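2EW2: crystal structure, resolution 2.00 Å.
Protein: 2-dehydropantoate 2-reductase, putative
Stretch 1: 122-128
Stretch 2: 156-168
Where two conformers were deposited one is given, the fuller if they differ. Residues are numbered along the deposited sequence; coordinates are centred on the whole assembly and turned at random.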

# COMPACT_ATOMS: atom_id res chain seq x y z
N PRO B 122 18.83 30.30 5.89
CA PRO B 122 19.08 30.24 4.45
C PRO B 122 19.52 28.83 4.03
O PRO B 122 20.35 28.23 4.71
CB PRO B 122 20.24 31.23 4.25
CG PRO B 122 20.14 32.17 5.41
CD PRO B 122 19.63 31.36 6.55
N LYS B 123 18.99 28.32 2.92
CA LYS B 123 19.28 26.94 2.47
C LYS B 123 20.78 26.68 2.26
O LYS B 123 21.25 25.56 2.45
CB LYS B 123 18.48 26.59 1.20
CG LYS B 123 18.53 25.10 0.78
CD LYS B 123 17.78 24.84 -0.55
CE LYS B 123 17.51 23.34 -0.76
NZ LYS B 123 16.53 23.06 -1.85
N GLU B 124 21.52 27.73 1.92
CA GLU B 124 22.97 27.62 1.67
C GLU B 124 23.77 27.35 2.95
O GLU B 124 24.94 26.93 2.89
CB GLU B 124 23.49 28.92 1.03
CG GLU B 124 22.93 29.24 -0.36
CD GLU B 124 21.60 29.98 -0.32
OE1 GLU B 124 21.16 30.42 0.77
OE2 GLU B 124 21.01 30.12 -1.41
N ASN B 125 23.14 27.62 4.09
CA ASN B 125 23.79 27.60 5.40
C ASN B 125 23.41 26.38 6.22
O ASN B 125 23.57 26.36 7.43
CB ASN B 125 23.40 28.85 6.23
CG ASN B 125 23.84 30.17 5.60
OD1 ASN B 125 24.40 30.20 4.51
ND2 ASN B 125 23.55 31.27 6.30
N ILE B 126 22.89 25.34 5.57
CA ILE B 126 22.51 24.15 6.29
C ILE B 126 23.57 23.06 6.19
O ILE B 126 23.98 22.67 5.08
CB ILE B 126 21.12 23.63 5.83
CG1 ILE B 126 20.06 24.72 6.03
CG2 ILE B 126 20.74 22.34 6.61
CD1 ILE B 126 18.75 24.39 5.35
N LEU B 127 23.99 22.57 7.35
CA LEU B 127 24.94 21.45 7.46
C LEU B 127 24.22 20.26 8.06
O LEU B 127 23.28 20.42 8.86
CB LEU B 127 26.11 21.81 8.39
CG LEU B 127 26.74 23.21 8.30
CD1 LEU B 127 27.82 23.43 9.37
CD2 LEU B 127 27.28 23.46 6.93
N VAL B 128 24.66 19.05 7.71
CA VAL B 128 24.07 17.86 8.32
C VAL B 128 25.17 17.06 8.98
O VAL B 128 26.29 17.02 8.49
CB VAL B 128 23.26 17.04 7.26
CG1 VAL B 128 24.13 16.64 6.07
CG2 VAL B 128 22.58 15.85 7.88
N ILE B 156 25.28 20.91 2.99
CA ILE B 156 24.35 20.44 1.97
C ILE B 156 24.54 21.20 0.66
O ILE B 156 24.42 20.61 -0.41
CB ILE B 156 22.89 20.56 2.46
CG1 ILE B 156 22.69 19.62 3.66
CG2 ILE B 156 21.90 20.27 1.29
CD1 ILE B 156 21.27 19.60 4.21
N ASP B 157 24.82 22.49 0.77
CA ASP B 157 24.99 23.39 -0.38
C ASP B 157 26.49 23.65 -0.60
O ASP B 157 27.21 23.85 0.36
CB ASP B 157 24.27 24.71 -0.08
CG ASP B 157 24.23 25.65 -1.27
OD1 ASP B 157 25.26 26.31 -1.53
OD2 ASP B 157 23.17 25.73 -1.93
N PRO B 158 26.95 23.66 -1.86
CA PRO B 158 28.41 23.81 -2.08
C PRO B 158 29.02 25.09 -1.51
O PRO B 158 30.21 25.09 -1.18
CB PRO B 158 28.55 23.74 -3.61
CG PRO B 158 27.20 24.10 -4.13
CD PRO B 158 26.23 23.51 -3.15
N SER B 159 28.21 26.14 -1.36
CA SER B 159 28.65 27.41 -0.73
C SER B 159 28.92 27.31 0.75
O SER B 159 29.58 28.20 1.32
CB SER B 159 27.59 28.50 -0.92
OG SER B 159 27.62 28.95 -2.27
N GLY B 160 28.37 26.28 1.40
CA GLY B 160 28.57 26.10 2.84
C GLY B 160 29.88 25.43 3.25
O GLY B 160 30.11 25.19 4.43
N LYS B 161 30.74 25.13 2.28
CA LYS B 161 31.94 24.31 2.56
C LYS B 161 32.93 24.98 3.49
O LYS B 161 33.43 24.33 4.42
CB LYS B 161 32.64 23.92 1.27
CG LYS B 161 34.01 23.22 1.48
CD LYS B 161 33.84 21.84 2.11
CE LYS B 161 35.16 21.07 2.20
NZ LYS B 161 35.60 20.59 0.86
N LYS B 162 33.23 26.26 3.24
CA LYS B 162 34.22 26.98 4.04
C LYS B 162 33.78 27.04 5.51
O LYS B 162 34.57 26.76 6.42
CB LYS B 162 34.46 28.39 3.48
CG LYS B 162 35.63 29.15 4.14
CD LYS B 162 35.69 30.59 3.61
CE LYS B 162 36.82 31.40 4.28
NZ LYS B 162 36.71 32.88 3.97
N PHE B 163 32.52 27.38 5.74
CA PHE B 163 32.01 27.43 7.10
C PHE B 163 31.92 26.07 7.77
O PHE B 163 32.20 25.96 8.96
CB PHE B 163 30.67 28.14 7.18
CG PHE B 163 30.29 28.51 8.59
CD1 PHE B 163 30.78 29.68 9.17
CD2 PHE B 163 29.47 27.68 9.35
CE1 PHE B 163 30.43 30.01 10.49
CE2 PHE B 163 29.12 28.01 10.66
CZ PHE B 163 29.60 29.16 11.22
N ALA B 164 31.56 25.03 7.01
CA ALA B 164 31.60 23.67 7.54
C ALA B 164 33.00 23.35 8.10
O ALA B 164 33.13 22.78 9.18
CB ALA B 164 31.22 22.65 6.45
N LEU B 165 34.04 23.73 7.35
CA LEU B 165 35.43 23.51 7.76
C LEU B 165 35.76 24.28 9.04
O LEU B 165 36.47 23.76 9.91
CB LEU B 165 36.40 23.85 6.61
CG LEU B 165 36.37 22.88 5.42
CD1 LEU B 165 37.36 23.31 4.34
CD2 LEU B 165 36.67 21.46 5.85
N GLU B 166 35.21 25.48 9.15
CA GLU B 166 35.36 26.33 10.33
C GLU B 166 34.69 25.72 11.57
O GLU B 166 35.23 25.79 12.68
CB GLU B 166 34.83 27.74 10.04
CG GLU B 166 35.82 28.57 9.20
CD GLU B 166 35.21 29.79 8.52
OE1 GLU B 166 34.06 30.19 8.84
OE2 GLU B 166 35.90 30.36 7.64
N VAL B 167 33.52 25.12 11.38
CA VAL B 167 32.82 24.37 12.43
C VAL B 167 33.64 23.16 12.88
O VAL B 167 33.76 22.94 14.07
CB VAL B 167 31.42 23.92 11.99
CG1 VAL B 167 30.79 22.97 13.04
CG2 VAL B 167 30.52 25.14 11.76
N VAL B 168 34.20 22.40 11.93
CA VAL B 168 35.13 21.28 12.25
C VAL B 168 36.27 21.76 13.17
O VAL B 168 36.54 21.15 14.19
CB VAL B 168 35.67 20.58 10.98
CG1 VAL B 168 36.83 19.59 11.33
CG2 VAL B 168 34.56 19.84 10.25
O HOH W 1 25.34 24.16 3.21

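The apolar centre of the contact is built around Leu 127, whose CA-to-CB bond points away from stretch 2 but whose m,t rotamer carries its end nearer to the helix containing Ala 164 and Val 167. There its two methyl groups meet successive turns: CD2 lies 4.1 Å from CB of Ala 164, and CD1 lies 4.0 Å from CG2 of Val 167. The small methyl of Ala 164 packs against CD2, and the t rotamer of Val 167 presents a methyl to CD1. All three residues are buried.

A second apolar cluster forms around Ile 156, which points toward the strand and has more of its surface covered by the other stretch than any other residue of its own. Extended in the m,t rotamer, it places CD1 3.7 Å from CG2 of Ile 126 and CG1 4.1 Å from CG1 of Val 128. These two strand residues, alternate in sequence, thus share one apolar partner.

The backbone anchors this cluster. Ile 156 N donates a nearly linear hydrogen bond to Ile 126 O (3.0 Å, 169°), the one direct hydrogen bond between the stretches. Water 1 extends the link: it accepts from Asp 157 N at 3.0 Å and lies within hydrogen-bonding distance of both Glu 124 O and Ile 126 O, 2.8 Å from each.

Close packing continues at Gly 160, whose CA approaches Glu 124 O to 3.7 Å; a CB here would sit only 3.0 Å from that oxygen, so the absence of a side chain suits the position. At the polar edge, Asp 157 packs its CB 3.6 Å from CA of Glu 124. Its OD1 accepts a hydrogen bond from Ser 159 N at 3.0 Å, and its OD2 lies 3.9 Å from CG of Glu 124, while the end of the exposed Glu 124 side chain leads away.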